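Local coordinates for protein UDP-glucose 4-epimerase (Brucella ovis, PDB 4WOK) that binds NAD and probably catalyses the interconversion of UDP-glucose and UDP-galactose, with the nicotinamide acting as a transient hydride carrier, at residues Val39-Leu44 and Ala66-Thr71; Asp61-Ala66 and Tyr99-Val104; Val80-Ala85 and Gly105-Leu110; Ser109-Cys114 and Ala163-Ala168. The protein carries 2 engineered substitutions. All blocks are in the same frame, centred on the assembly; numbering follows the deposited sequence.

Contact 1: Val39-Leu44 and Ala66-Thr71; sequences VVYDNL and ARLVET. With NAD (nicotinamide-adenine-dinucleotide), chain B.
Tyr-41 supplies about half of the buried surface, with Leu-68 and Thr-71 of helix 65-75 closing round its ring. Leu-68 sets CD1 over the centre of one face, a CH-pi contact 3.7 Å from CD1 to the ring centroid and only 6° off the normal. Thr-71 meets the same ring at its edge, OG1 standing 3.7 Å from CE2 of Tyr-41. That hydroxyl donates to Arg-67 O (2.8 Å from OG1), and Thr-71 N reaches the same oxygen from the other face of its plane, so the threonine is pinned to its own helix. Tyr-41 CG lies anti to the backbone N (chi1 -175°), which throws the ring off the strand toward the helix; its OH is hydrogen-bonded to Asp-61 O. On the opposite side of strand 37-42 the next residue, Asp-42, grips the adenosine ribose of NAD, OD1 taking O2B and OD2 taking O3B at 2.6 Å. Its OD1 also accepts from Leu-44 N through the anti lone pair, an Asx turn that steadies the carboxylate. The axes of strand 39-42 and helix 66-71 run antiparallel at 178°, with the ring packed between strands 13-17 and 57-59 beneath the helix, while Leu-68 continues outward onto helix 96-116.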
# COMPACT_ATOMS: atom_id res chain seq x y z
N VAL A 39 12.06 -1.17 -13.57
CA VAL A 39 12.47 -2.55 -13.72
C VAL A 39 11.79 -3.32 -12.62
O VAL A 39 12.04 -3.06 -11.45
CB VAL A 39 14.00 -2.72 -13.61
CG1 VAL A 39 14.37 -4.18 -13.77
CG2 VAL A 39 14.70 -1.86 -14.67
N VAL A 40 10.95 -4.28 -12.99
CA VAL A 40 10.17 -4.97 -11.95
C VAL A 40 10.86 -6.26 -11.54
O VAL A 40 11.31 -7.04 -12.38
CB VAL A 40 8.72 -5.27 -12.43
CG1 VAL A 40 7.99 -6.28 -11.48
CG2 VAL A 40 7.92 -4.00 -12.54
N TYR A 41 10.98 -6.46 -10.22
CA TYR A 41 11.52 -7.68 -9.63
C TYR A 41 10.40 -8.24 -8.76
O TYR A 41 9.95 -7.58 -7.84
CB TYR A 41 12.79 -7.38 -8.82
CG TYR A 41 13.49 -8.63 -8.28
CD1 TYR A 41 13.10 -9.21 -7.09
CD2 TYR A 41 14.55 -9.21 -8.98
CE1 TYR A 41 13.74 -10.38 -6.60
CE2 TYR A 41 15.21 -10.34 -8.50
CZ TYR A 41 14.80 -10.92 -7.31
OH TYR A 41 15.44 -12.05 -6.84
N ASP A 42 9.93 -9.44 -9.08
CA ASP A 42 8.67 -9.92 -8.46
C ASP A 42 8.61 -11.42 -8.58
O ASP A 42 9.02 -11.96 -9.61
CB ASP A 42 7.47 -9.27 -9.16
CG ASP A 42 6.20 -9.33 -8.33
OD1 ASP A 42 5.73 -10.45 -8.02
OD2 ASP A 42 5.67 -8.26 -7.97
N ASN A 43 8.10 -12.11 -7.56
CA ASN A 43 8.09 -13.56 -7.64
C ASN A 43 6.76 -14.12 -8.15
O ASN A 43 6.59 -15.34 -8.23
CB ASN A 43 8.46 -14.19 -6.28
CG ASN A 43 7.41 -13.96 -5.18
OD1 ASN A 43 6.38 -13.32 -5.39
ND2 ASN A 43 7.69 -14.51 -4.00
N LEU A 44 5.84 -13.21 -8.48
CA LEU A 44 4.48 -13.50 -8.97
C LEU A 44 3.62 -14.34 -8.03
O LEU A 44 2.62 -14.94 -8.45
CB LEU A 44 4.54 -14.20 -10.34
CG LEU A 44 5.33 -13.42 -11.39
CD1 LEU A 44 5.32 -14.17 -12.72
CD2 LEU A 44 4.79 -11.97 -11.57
N ALA A 66 21.39 -13.79 -4.27
CA ALA A 66 22.28 -13.73 -5.44
C ALA A 66 21.56 -13.12 -6.64
O ALA A 66 22.10 -12.27 -7.35
CB ALA A 66 22.81 -15.13 -5.80
N ARG A 67 20.33 -13.55 -6.87
CA ARG A 67 19.60 -13.07 -8.02
C ARG A 67 19.26 -11.59 -7.88
O ARG A 67 19.27 -10.85 -8.85
CB ARG A 67 18.31 -13.87 -8.22
CG ARG A 67 17.58 -13.56 -9.53
CD ARG A 67 16.56 -14.65 -9.78
NE ARG A 67 15.84 -14.45 -11.03
CZ ARG A 67 16.31 -14.78 -12.22
NH1 ARG A 67 17.52 -15.33 -12.34
NH2 ARG A 67 15.57 -14.56 -13.30
N LEU A 68 18.96 -11.17 -6.66
CA LEU A 68 18.64 -9.76 -6.41
C LEU A 68 19.89 -8.88 -6.60
O LEU A 68 19.84 -7.82 -7.24
CB LEU A 68 18.06 -9.61 -5.01
CG LEU A 68 17.42 -8.29 -4.61
CD1 LEU A 68 16.37 -7.83 -5.64
CD2 LEU A 68 16.79 -8.49 -3.24
N VAL A 69 21.02 -9.33 -6.07
CA VAL A 69 22.28 -8.62 -6.28
C VAL A 69 22.64 -8.54 -7.77
O VAL A 69 23.04 -7.48 -8.28
CB VAL A 69 23.43 -9.29 -5.49
CG1 VAL A 69 24.79 -8.78 -5.95
CG2 VAL A 69 23.24 -9.06 -3.99
N GLU A 70 22.49 -9.66 -8.46
CA GLU A 70 22.77 -9.72 -9.90
C GLU A 70 21.95 -8.66 -10.63
O GLU A 70 22.45 -7.96 -11.52
CB GLU A 70 22.43 -11.11 -10.43
CG GLU A 70 22.72 -11.35 -11.90
CD GLU A 70 22.26 -12.73 -12.33
OE1 GLU A 70 22.95 -13.73 -12.00
OE2 GLU A 70 21.19 -12.84 -12.96
N THR A 71 20.69 -8.56 -10.22
CA THR A 71 19.77 -7.62 -10.85
C THR A 71 20.19 -6.19 -10.59
O THR A 71 20.20 -5.36 -11.51
CB THR A 71 18.35 -7.84 -10.34
OG1 THR A 71 17.94 -9.16 -10.69
CG2 THR A 71 17.39 -6.83 -10.98
PA NAD B . 0.10 -7.08 -3.90
O1A NAD B . 0.19 -8.45 -3.26
O2A NAD B . -0.76 -6.75 -5.09
O5B NAD B . 1.71 -6.76 -4.46
C5B NAD B . 2.65 -7.51 -3.73
C4B NAD B . 3.74 -7.88 -4.78
O4B NAD B . 4.91 -8.39 -4.13
C3B NAD B . 3.09 -9.01 -5.59
O3B NAD B . 3.30 -8.72 -6.95
C2B NAD B . 3.89 -10.25 -5.12
O2B NAD B . 4.00 -11.17 -6.14
C1B NAD B . 5.29 -9.60 -4.80
N9A NAD B . 6.03 -10.36 -3.77
C8A NAD B . 5.58 -10.81 -2.51
N7A NAD B . 6.54 -11.44 -1.82
C5A NAD B . 7.65 -11.40 -2.67
C6A NAD B . 8.96 -11.91 -2.53
N6A NAD B . 9.33 -12.58 -1.39
N1A NAD B . 9.86 -11.72 -3.53
C2A NAD B . 9.45 -11.05 -4.65
N3A NAD B . 8.22 -10.53 -4.93
C4A NAD B . 7.35 -10.72 -3.89
O3 NAD B . -0.09 -6.20 -2.56
PN NAD B . -0.24 -4.60 -2.74
O1N NAD B . 0.17 -3.97 -4.04
O2N NAD B . -1.46 -4.28 -1.97
O5D NAD B . 0.79 -3.87 -1.57
C5D NAD B . 2.09 -4.13 -1.77
C4D NAD B . 2.84 -3.31 -0.73
O4D NAD B . 1.94 -2.25 -0.20
C3D NAD B . 3.18 -4.20 0.48
O3D NAD B . 4.37 -3.70 1.00
C2D NAD B . 2.01 -3.89 1.42
O2D NAD B . 2.28 -4.05 2.76
C1D NAD B . 1.96 -2.37 1.18
N1N NAD B . 0.62 -1.83 1.75
C2N NAD B . -0.54 -2.12 1.04
C3N NAD B . -1.78 -1.64 1.55
C7N NAD B . -3.04 -1.95 0.79
O7N NAD B . -4.13 -1.52 1.19
N7N NAD B . -2.95 -2.72 -0.35
C4N NAD B . -1.79 -0.91 2.74
C5N NAD B . -0.61 -0.64 3.43
C6N NAD B . 0.61 -1.11 2.92

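Contact 2: Asp61-Ala66 and Tyr99-Val104; sequences DILDQA and YYRNNV. With NAD (nicotinamide-adenine-dinucleotide), chain B.
Between Leu-63 and Arg-101 the contact is outer, solvent-side packing without polar bonds, whereas between Ile-62 and Asn-102 it closes on the adenine of NAD. On the inner side direct protein-protein touching is modest, Ile-62 CD1 lying 4.2 Å from Asn-102 O, and the base itself does the joining. The Ile-62 amide donates to N1A (2.9 Å from N, 163°). The exocyclic N6A gives hydrogen bonds to Asp-61 OD1 from the N1A side and to Asn-102 OD1 from the N7A side, both 2.9 Å from N6A. Asn-102 turns its other end on the base as well, ND2 donating to N7A at 3.0 Å with an angle of 160°. Four bonds thus read the adenine along its Watson-Crick edge (N1A, N6A) and its Hoogsteen edge (N6A, N7A). Asp-61 is itself fixed by two further bonds: its OD1 accepts from Leu-63 N at 169°, an Asx turn, and its OD2 takes a bond from Asn-43 ND2. The outer side is looser. A water donates to Asp-61 OD2 (2.7 Å) and, at a longer 3.2 Å, to Asn-102 OD1. Beyond it Leu-63 lays CD1 over one face of the exposed Arg-101 guanidinium, 3.6 Å from NE. An Asp-hydrophobic pair after the third strand, meeting adenine by carboxylate and backbone amide, is characteristic of the Rossmann domain of extended short-chain dehydrogenases/reductases.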
# COMPACT_ATOMS: atom_id res chain seq x y z
N ASP A 61 12.63 -14.03 -6.29
CA ASP A 61 12.25 -13.80 -4.91
C ASP A 61 13.25 -12.89 -4.25
O ASP A 61 14.46 -13.00 -4.51
CB ASP A 61 12.18 -15.14 -4.15
CG ASP A 61 11.29 -15.05 -2.92
OD1 ASP A 61 11.64 -14.31 -1.97
OD2 ASP A 61 10.23 -15.70 -2.93
N ILE A 62 12.78 -11.97 -3.41
CA ILE A 62 13.76 -11.12 -2.72
C ILE A 62 14.63 -11.92 -1.74
O ILE A 62 15.72 -11.48 -1.36
CB ILE A 62 13.08 -9.96 -1.97
CG1 ILE A 62 12.11 -10.49 -0.90
CG2 ILE A 62 12.39 -9.06 -2.96
CD1 ILE A 62 11.35 -9.35 -0.17
N LEU A 63 14.18 -13.13 -1.36
CA LEU A 63 15.03 -14.00 -0.54
C LEU A 63 16.16 -14.67 -1.34
O LEU A 63 17.04 -15.31 -0.76
CB LEU A 63 14.17 -15.08 0.15
CG LEU A 63 13.20 -14.53 1.20
CD1 LEU A 63 12.13 -15.60 1.59
CD2 LEU A 63 13.98 -14.07 2.44
N ASP A 64 16.09 -14.59 -2.66
CA ASP A 64 17.13 -15.14 -3.53
C ASP A 64 18.19 -14.06 -3.66
O ASP A 64 18.18 -13.28 -4.62
CB ASP A 64 16.52 -15.52 -4.89
CG ASP A 64 17.53 -16.13 -5.87
OD1 ASP A 64 18.76 -16.16 -5.60
OD2 ASP A 64 17.06 -16.60 -6.93
N GLN A 65 19.08 -13.96 -2.68
CA GLN A 65 19.92 -12.77 -2.59
C GLN A 65 20.89 -12.66 -3.76
O GLN A 65 21.14 -11.56 -4.23
CB GLN A 65 20.71 -12.73 -1.28
CG GLN A 65 21.26 -11.31 -1.02
CD GLN A 65 22.11 -11.23 0.22
OE1 GLN A 65 21.60 -11.04 1.33
NE2 GLN A 65 23.41 -11.38 0.06
N ALA A 66 21.39 -13.79 -4.27
CA ALA A 66 22.28 -13.73 -5.44
C ALA A 66 21.56 -13.12 -6.64
O ALA A 66 22.10 -12.27 -7.35
CB ALA A 66 22.81 -15.13 -5.80
N TYR A 99 4.78 -14.11 7.74
CA TYR A 99 5.02 -12.67 7.77
C TYR A 99 6.44 -12.34 8.27
O TYR A 99 7.11 -11.48 7.69
CB TYR A 99 3.91 -11.97 8.58
CG TYR A 99 2.65 -11.90 7.75
CD1 TYR A 99 1.91 -13.05 7.51
CD2 TYR A 99 2.27 -10.73 7.11
CE1 TYR A 99 0.80 -13.03 6.69
CE2 TYR A 99 1.15 -10.69 6.29
CZ TYR A 99 0.42 -11.85 6.09
OH TYR A 99 -0.69 -11.83 5.27
N TYR A 100 6.92 -13.02 9.31
CA TYR A 100 8.31 -12.78 9.72
C TYR A 100 9.27 -13.19 8.61
O TYR A 100 10.26 -12.51 8.38
CB TYR A 100 8.65 -13.53 11.02
CG TYR A 100 8.13 -12.86 12.28
CD1 TYR A 100 8.86 -11.86 12.90
CD2 TYR A 100 6.91 -13.24 12.85
CE1 TYR A 100 8.40 -11.24 14.05
CE2 TYR A 100 6.44 -12.62 14.00
CZ TYR A 100 7.19 -11.62 14.59
OH TYR A 100 6.76 -10.99 15.73
N ARG A 101 8.97 -14.26 7.89
CA ARG A 101 9.88 -14.71 6.83
C ARG A 101 9.91 -13.73 5.65
O ARG A 101 10.97 -13.26 5.25
CB ARG A 101 9.49 -16.10 6.32
CG ARG A 101 10.24 -16.52 5.05
CD ARG A 101 9.83 -17.92 4.60
NE ARG A 101 10.53 -18.33 3.37
CZ ARG A 101 11.71 -18.94 3.37
NH1 ARG A 101 12.33 -19.21 4.51
NH2 ARG A 101 12.28 -19.28 2.22
N ASN A 102 8.74 -13.43 5.10
CA ASN A 102 8.65 -12.56 3.92
C ASN A 102 8.98 -11.11 4.26
O ASN A 102 9.76 -10.45 3.56
CB ASN A 102 7.25 -12.64 3.31
CG ASN A 102 7.26 -12.66 1.77
OD1 ASN A 102 8.13 -13.29 1.14
ND2 ASN A 102 6.27 -12.00 1.16
N ASN A 103 8.41 -10.60 5.34
CA ASN A 103 8.53 -9.18 5.63
C ASN A 103 9.79 -8.75 6.38
O ASN A 103 10.29 -7.65 6.16
CB ASN A 103 7.32 -8.72 6.41
CG ASN A 103 6.03 -8.93 5.64
OD1 ASN A 103 6.03 -9.50 4.54
ND2 ASN A 103 4.92 -8.45 6.20
N VAL A 104 10.29 -9.60 7.27
CA VAL A 104 11.53 -9.28 7.97
C VAL A 104 12.72 -9.92 7.25
O VAL A 104 13.63 -9.22 6.82
CB VAL A 104 11.49 -9.74 9.45
CG1 VAL A 104 12.81 -9.39 10.17
CG2 VAL A 104 10.30 -9.09 10.16
PA NAD B . 0.10 -7.08 -3.90
O1A NAD B . 0.19 -8.45 -3.26
O2A NAD B . -0.76 -6.75 -5.09
O5B NAD B . 1.71 -6.76 -4.46
C5B NAD B . 2.65 -7.51 -3.73
C4B NAD B . 3.74 -7.88 -4.78
O4B NAD B . 4.91 -8.39 -4.13
C3B NAD B . 3.09 -9.01 -5.59
O3B NAD B . 3.30 -8.72 -6.95
C2B NAD B . 3.89 -10.25 -5.12
O2B NAD B . 4.00 -11.17 -6.14
C1B NAD B . 5.29 -9.60 -4.80
N9A NAD B . 6.03 -10.36 -3.77
C8A NAD B . 5.58 -10.81 -2.51
N7A NAD B . 6.54 -11.44 -1.82
C5A NAD B . 7.65 -11.40 -2.67
C6A NAD B . 8.96 -11.91 -2.53
N6A NAD B . 9.33 -12.58 -1.39
N1A NAD B . 9.86 -11.72 -3.53
C2A NAD B . 9.45 -11.05 -4.65
N3A NAD B . 8.22 -10.53 -4.93
C4A NAD B . 7.35 -10.72 -3.89
O3 NAD B . -0.09 -6.20 -2.56
PN NAD B . -0.24 -4.60 -2.74
O1N NAD B . 0.17 -3.97 -4.04
O2N NAD B . -1.46 -4.28 -1.97
O5D NAD B . 0.79 -3.87 -1.57
C5D NAD B . 2.09 -4.13 -1.77
C4D NAD B . 2.84 -3.31 -0.73
O4D NAD B . 1.94 -2.25 -0.20
C3D NAD B . 3.18 -4.20 0.48
O3D NAD B . 4.37 -3.70 1.00
C2D NAD B . 2.01 -3.89 1.42
O2D NAD B . 2.28 -4.05 2.76
C1D NAD B . 1.96 -2.37 1.18
N1N NAD B . 0.62 -1.83 1.75
C2N NAD B . -0.54 -2.12 1.04
C3N NAD B . -1.78 -1.64 1.55
C7N NAD B . -3.04 -1.95 0.79
O7N NAD B . -4.13 -1.52 1.19
N7N NAD B . -2.95 -2.72 -0.35
C4N NAD B . -1.79 -0.91 2.74
C5N NAD B . -0.61 -0.64 3.43
C6N NAD B . 0.61 -1.11 2.92
O HOH W 1 8.87 -15.84 -0.58

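Contact 3: Val80-Ala85 and Gly105-Leu110; sequences VIHFAA and GGTQSL. With NAD (nicotinamide-adenine-dinucleotide), chain B.
His-82 meets Thr-107 in the plane of its imidazole: NE2 donates to OG1 at 3.0 Å with an angle of 153°. Leu-110 covers one face of the same ring in a CH-pi contact, CD2 standing 3.6 Å from the centroid and offset toward the rim. The other branch, CD1, meets Val-80 CG1 tip to tip at 4.0 Å; Leu-110 was modelled in two conformers, so these two touches hold for one of them. With CG of His-82 anti to the backbone N (chi1 179°), the ring leaves the strand toward helix 96-116. In the next shell, Thr-107 OG1 is tied to Asn-103 O one helical turn back. A water donates both to Ala-84 O (2.6 Å) and to Thr-107 OG1, linking the helix to the loop beyond the strand. Ring to ring, Phe-124 of the neighbouring strand also meets His-82. That loop lines the cofactor: Ala-84 CB approaches C4A of the adenine to 3.6 Å, and Phe-83 O lies 3.2 Å from NAD C3D on the nicotinamide ribose. Strand 80-82 and helix 105-110 run antiparallel at 178°, with axes 11.2 Å apart, the beta-alpha layering of a Rossmann fold whose dinucleotide lies along the C-terminal ends of the strands.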
# COMPACT_ATOMS: atom_id res chain seq x y z
N VAL A 80 15.38 2.08 -5.27
CA VAL A 80 14.65 0.83 -5.12
C VAL A 80 13.35 1.13 -4.36
O VAL A 80 13.38 1.75 -3.31
CB VAL A 80 15.48 -0.23 -4.36
CG1 VAL A 80 14.67 -1.53 -4.14
CG2 VAL A 80 16.77 -0.52 -5.11
N ILE A 81 12.21 0.72 -4.93
CA ILE A 81 10.94 0.86 -4.24
C ILE A 81 10.47 -0.54 -3.83
O ILE A 81 10.35 -1.43 -4.67
CB ILE A 81 9.89 1.54 -5.11
CG1 ILE A 81 10.48 2.79 -5.77
CG2 ILE A 81 8.68 1.92 -4.27
CD1 ILE A 81 9.49 3.52 -6.65
N HIS A 82 10.23 -0.71 -2.54
CA HIS A 82 10.02 -2.03 -1.96
C HIS A 82 8.54 -2.22 -1.63
O HIS A 82 8.06 -1.72 -0.61
CB HIS A 82 10.89 -2.19 -0.71
CG HIS A 82 10.72 -3.51 -0.02
ND1 HIS A 82 10.13 -4.59 -0.62
CD2 HIS A 82 11.10 -3.91 1.22
CE1 HIS A 82 10.13 -5.62 0.23
NE2 HIS A 82 10.71 -5.22 1.35
N PHE A 83 7.82 -2.91 -2.51
CA PHE A 83 6.42 -3.28 -2.28
C PHE A 83 6.24 -4.77 -1.97
O PHE A 83 5.11 -5.24 -1.81
CB PHE A 83 5.56 -3.01 -3.52
CG PHE A 83 5.44 -1.56 -3.91
CD1 PHE A 83 4.62 -0.70 -3.20
CD2 PHE A 83 6.12 -1.07 -5.02
CE1 PHE A 83 4.48 0.64 -3.59
CE2 PHE A 83 5.99 0.26 -5.41
CZ PHE A 83 5.17 1.11 -4.69
N ALA A 84 7.33 -5.52 -1.96
CA ALA A 84 7.25 -6.97 -1.98
C ALA A 84 6.99 -7.51 -0.57
O ALA A 84 7.90 -7.76 0.19
CB ALA A 84 8.52 -7.57 -2.55
N ALA A 85 5.73 -7.70 -0.21
CA ALA A 85 5.46 -8.19 1.13
C ALA A 85 4.18 -9.02 1.21
O ALA A 85 3.37 -9.01 0.28
CB ALA A 85 5.39 -7.03 2.11
N GLY A 105 12.71 -11.24 7.10
CA GLY A 105 13.76 -11.90 6.33
C GLY A 105 13.89 -11.37 4.90
O GLY A 105 15.00 -11.11 4.42
N GLY A 106 12.76 -11.21 4.21
CA GLY A 106 12.79 -10.71 2.84
C GLY A 106 13.34 -9.29 2.76
O GLY A 106 14.14 -8.96 1.87
N THR A 107 12.90 -8.43 3.66
CA THR A 107 13.41 -7.06 3.64
C THR A 107 14.91 -7.04 3.97
O THR A 107 15.67 -6.30 3.36
CB THR A 107 12.63 -6.16 4.63
OG1 THR A 107 11.27 -6.07 4.16
CG2 THR A 107 13.24 -4.75 4.70
N GLN A 108 15.35 -7.87 4.91
CA GLN A 108 16.78 -7.85 5.23
C GLN A 108 17.59 -8.27 4.01
O GLN A 108 18.64 -7.70 3.72
CB GLN A 108 17.15 -8.77 6.41
CG GLN A 108 18.68 -8.65 6.66
CD GLN A 108 19.18 -9.47 7.83
OE1 GLN A 108 18.43 -10.19 8.47
NE2 GLN A 108 20.47 -9.35 8.11
N SER A 109 17.09 -9.26 3.29
CA SER A 109 17.77 -9.71 2.08
C SER A 109 17.86 -8.54 1.08
O SER A 109 18.90 -8.31 0.46
CB SER A 109 17.04 -10.91 1.49
OG SER A 109 17.70 -11.41 0.35
N LEU A 110 16.77 -7.80 0.92
CA LEU A 110 16.78 -6.67 0.00
C LEU A 110 17.76 -5.59 0.46
O LEU A 110 18.49 -5.03 -0.36
CB LEU A 110 15.37 -6.07 -0.14
CG LEU A 110 15.31 -4.77 -0.95
CD1 LEU A 110 15.56 -5.01 -2.43
CD2 LEU A 110 13.98 -4.08 -0.73
PA NAD B . 0.10 -7.08 -3.90
O1A NAD B . 0.19 -8.45 -3.26
O2A NAD B . -0.76 -6.75 -5.09
O5B NAD B . 1.71 -6.76 -4.46
C5B NAD B . 2.65 -7.51 -3.73
C4B NAD B . 3.74 -7.88 -4.78
O4B NAD B . 4.91 -8.39 -4.13
C3B NAD B . 3.09 -9.01 -5.59
O3B NAD B . 3.30 -8.72 -6.95
C2B NAD B . 3.89 -10.25 -5.12
O2B NAD B . 4.00 -11.17 -6.14
C1B NAD B . 5.29 -9.60 -4.80
N9A NAD B . 6.03 -10.36 -3.77
C8A NAD B . 5.58 -10.81 -2.51
N7A NAD B . 6.54 -11.44 -1.82
C5A NAD B . 7.65 -11.40 -2.67
C6A NAD B . 8.96 -11.91 -2.53
N6A NAD B . 9.33 -12.58 -1.39
N1A NAD B . 9.86 -11.72 -3.53
C2A NAD B . 9.45 -11.05 -4.65
N3A NAD B . 8.22 -10.53 -4.93
C4A NAD B . 7.35 -10.72 -3.89
O3 NAD B . -0.09 -6.20 -2.56
PN NAD B . -0.24 -4.60 -2.74
O1N NAD B . 0.17 -3.97 -4.04
O2N NAD B . -1.46 -4.28 -1.97
O5D NAD B . 0.79 -3.87 -1.57
C5D NAD B . 2.09 -4.13 -1.77
C4D NAD B . 2.84 -3.31 -0.73
O4D NAD B . 1.94 -2.25 -0.20
C3D NAD B . 3.18 -4.20 0.48
O3D NAD B . 4.37 -3.70 1.00
C2D NAD B . 2.01 -3.89 1.42
O2D NAD B . 2.28 -4.05 2.76
C1D NAD B . 1.96 -2.37 1.18
N1N NAD B . 0.62 -1.83 1.75
C2N NAD B . -0.54 -2.12 1.04
C3N NAD B . -1.78 -1.64 1.55
C7N NAD B . -3.04 -1.95 0.79
O7N NAD B . -4.13 -1.52 1.19
N7N NAD B . -2.95 -2.72 -0.35
C4N NAD B . -1.79 -0.91 2.74
C5N NAD B . -0.61 -0.64 3.43
C6N NAD B . 0.61 -1.11 2.92
O HOH W 2 9.19 -7.78 2.48

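Contact 4: Ser109-Cys114 and Ala163-Ala168; sequences SLLDAC and ADYAVA
Leu-111 and Tyr-165 mark the nearest approach of two helical turns, their CA atoms 7.7 Å apart. Both segments keep regular i to i+4 backbone bonds, Ala-113 N to Ser-109 O on one side and Val-167 N to Ala-163 O on the other, and the contact between them is carried mainly by side chains. Most of the span is bridged by Tyr-165, whose CB points at the facing helix and whose ring reaches as far as Asp-112. Leu-111, its side chain about 13 Å from the bound NAD, lies along the way: its CB sits 3.6 Å from Tyr-165 CD2, and CD1 is over one face, offset toward the rim and more distant at 4.2 Å from CG of the ring. At the far end the phenol donates to the carboxylate, Tyr-165 OH to Asp-112 OD1 at 2.6 Å. The oxygen lies at the ring edge, close to the ring plane, and also comes within 3.2 Å of CE2. From the acid's side the approach is less regular, since the hydroxyl comes from above the carboxylate plane, 36° out of it. Asp-112 CG is anti to the carbonyl carbon (chi1 -75°), which leads the carboxylate along the helix flank to the tyrosine tip. Outside the two segments, Asp-112 OD1 forms a salt bridge with Arg-115 NE, and Tyr-165 OH is hydrogen-bonded to Gln-108 NE2. The phenol therefore joins an amide donor to a charged acceptor, and this probably polarises its O-H and strengthens a short bond that fastens helix 150-169 to helix 96-116.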
# COMPACT_ATOMS: atom_id res chain seq x y z
N SER A 109 17.09 -9.26 3.29
CA SER A 109 17.77 -9.71 2.08
C SER A 109 17.86 -8.54 1.08
O SER A 109 18.90 -8.31 0.46
CB SER A 109 17.04 -10.91 1.49
OG SER A 109 17.70 -11.41 0.35
N LEU A 110 16.77 -7.80 0.92
CA LEU A 110 16.78 -6.67 0.00
C LEU A 110 17.76 -5.59 0.46
O LEU A 110 18.49 -5.03 -0.36
CB LEU A 110 15.37 -6.07 -0.14
CG LEU A 110 15.31 -4.77 -0.95
CD1 LEU A 110 15.56 -5.01 -2.43
CD2 LEU A 110 13.98 -4.08 -0.73
N LEU A 111 17.78 -5.30 1.76
CA LEU A 111 18.67 -4.25 2.24
C LEU A 111 20.12 -4.69 2.15
O LEU A 111 21.00 -3.87 1.87
CB LEU A 111 18.31 -3.85 3.68
CG LEU A 111 16.91 -3.24 3.85
CD1 LEU A 111 16.77 -2.80 5.28
CD2 LEU A 111 16.69 -2.03 2.90
N ASP A 112 20.38 -5.98 2.37
CA ASP A 112 21.76 -6.45 2.16
C ASP A 112 22.17 -6.31 0.69
O ASP A 112 23.27 -5.87 0.39
CB ASP A 112 21.93 -7.90 2.62
CG ASP A 112 21.98 -8.04 4.13
OD1 ASP A 112 22.33 -7.07 4.81
OD2 ASP A 112 21.67 -9.14 4.66
N ALA A 113 21.28 -6.68 -0.23
CA ALA A 113 21.57 -6.54 -1.66
C ALA A 113 21.88 -5.08 -2.00
O ALA A 113 22.80 -4.80 -2.78
CB ALA A 113 20.40 -7.03 -2.48
N CYS A 114 21.09 -4.17 -1.44
CA CYS A 114 21.36 -2.74 -1.64
C CYS A 114 22.75 -2.32 -1.16
O CYS A 114 23.52 -1.73 -1.93
CB CYS A 114 20.30 -1.91 -0.92
SG CYS A 114 18.67 -1.91 -1.71
N ALA A 163 16.40 2.04 9.69
CA ALA A 163 17.14 3.00 10.50
C ALA A 163 18.52 2.47 10.87
O ALA A 163 19.51 3.19 10.79
CB ALA A 163 16.36 3.37 11.75
N ASP A 164 18.58 1.19 11.25
CA ASP A 164 19.86 0.57 11.64
C ASP A 164 20.83 0.44 10.48
O ASP A 164 22.04 0.60 10.67
CB ASP A 164 19.63 -0.81 12.24
CG ASP A 164 18.95 -0.76 13.59
OD1 ASP A 164 19.00 0.31 14.24
OD2 ASP A 164 18.37 -1.79 14.01
N TYR A 165 20.30 0.12 9.30
CA TYR A 165 21.13 0.03 8.10
C TYR A 165 21.60 1.41 7.65
O TYR A 165 22.69 1.56 7.08
CB TYR A 165 20.35 -0.68 6.99
CG TYR A 165 20.55 -2.18 6.99
CD1 TYR A 165 20.30 -2.94 8.13
CD2 TYR A 165 20.97 -2.85 5.84
CE1 TYR A 165 20.48 -4.31 8.14
CE2 TYR A 165 21.15 -4.23 5.84
CZ TYR A 165 20.90 -4.96 6.99
OH TYR A 165 21.08 -6.32 7.01
N ALA A 166 20.80 2.43 7.92
CA ALA A 166 21.24 3.80 7.64
C ALA A 166 22.43 4.15 8.54
O ALA A 166 23.43 4.71 8.07
CB ALA A 166 20.11 4.79 7.86
N VAL A 167 22.32 3.83 9.82
CA VAL A 167 23.41 4.08 10.76
C VAL A 167 24.67 3.35 10.32
O VAL A 167 25.75 3.93 10.24
CB VAL A 167 23.05 3.67 12.19
CG1 VAL A 167 24.31 3.61 13.07
CG2 VAL A 167 22.03 4.62 12.79
N ALA A 168 24.54 2.07 10.00
CA ALA A 168 25.71 1.24 9.78
C ALA A 168 26.30 1.38 8.38
O ALA A 168 27.52 1.27 8.21
CB ALA A 168 25.36 -0.20 10.03

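From the N terminus, strand 37-42 opens contact 1, and residues 61-66 open contact 2 before helix 65-75 closes contact 1 at residues 66-71; these two cross and share Ala-66. Strand 79-82 then opens contact 3, after contact 1 has closed. Helix 96-116 closes contact 2 at residues 99-104 and contact 3 at 105-110, so contacts 2 and 3 cross as well. The same helix opens contact 4, which begins where contact 3 ends and closes on helix 150-169. Contacts 1 and 3 join strands of the parallel sheet to helices, contact 2 a turn to helix 96-116, and contact 4 that helix to helix 150-169, with Ile-62 O to Ser-109 OG (2.6 Å) tying contact 2 to contacts 3 and 4.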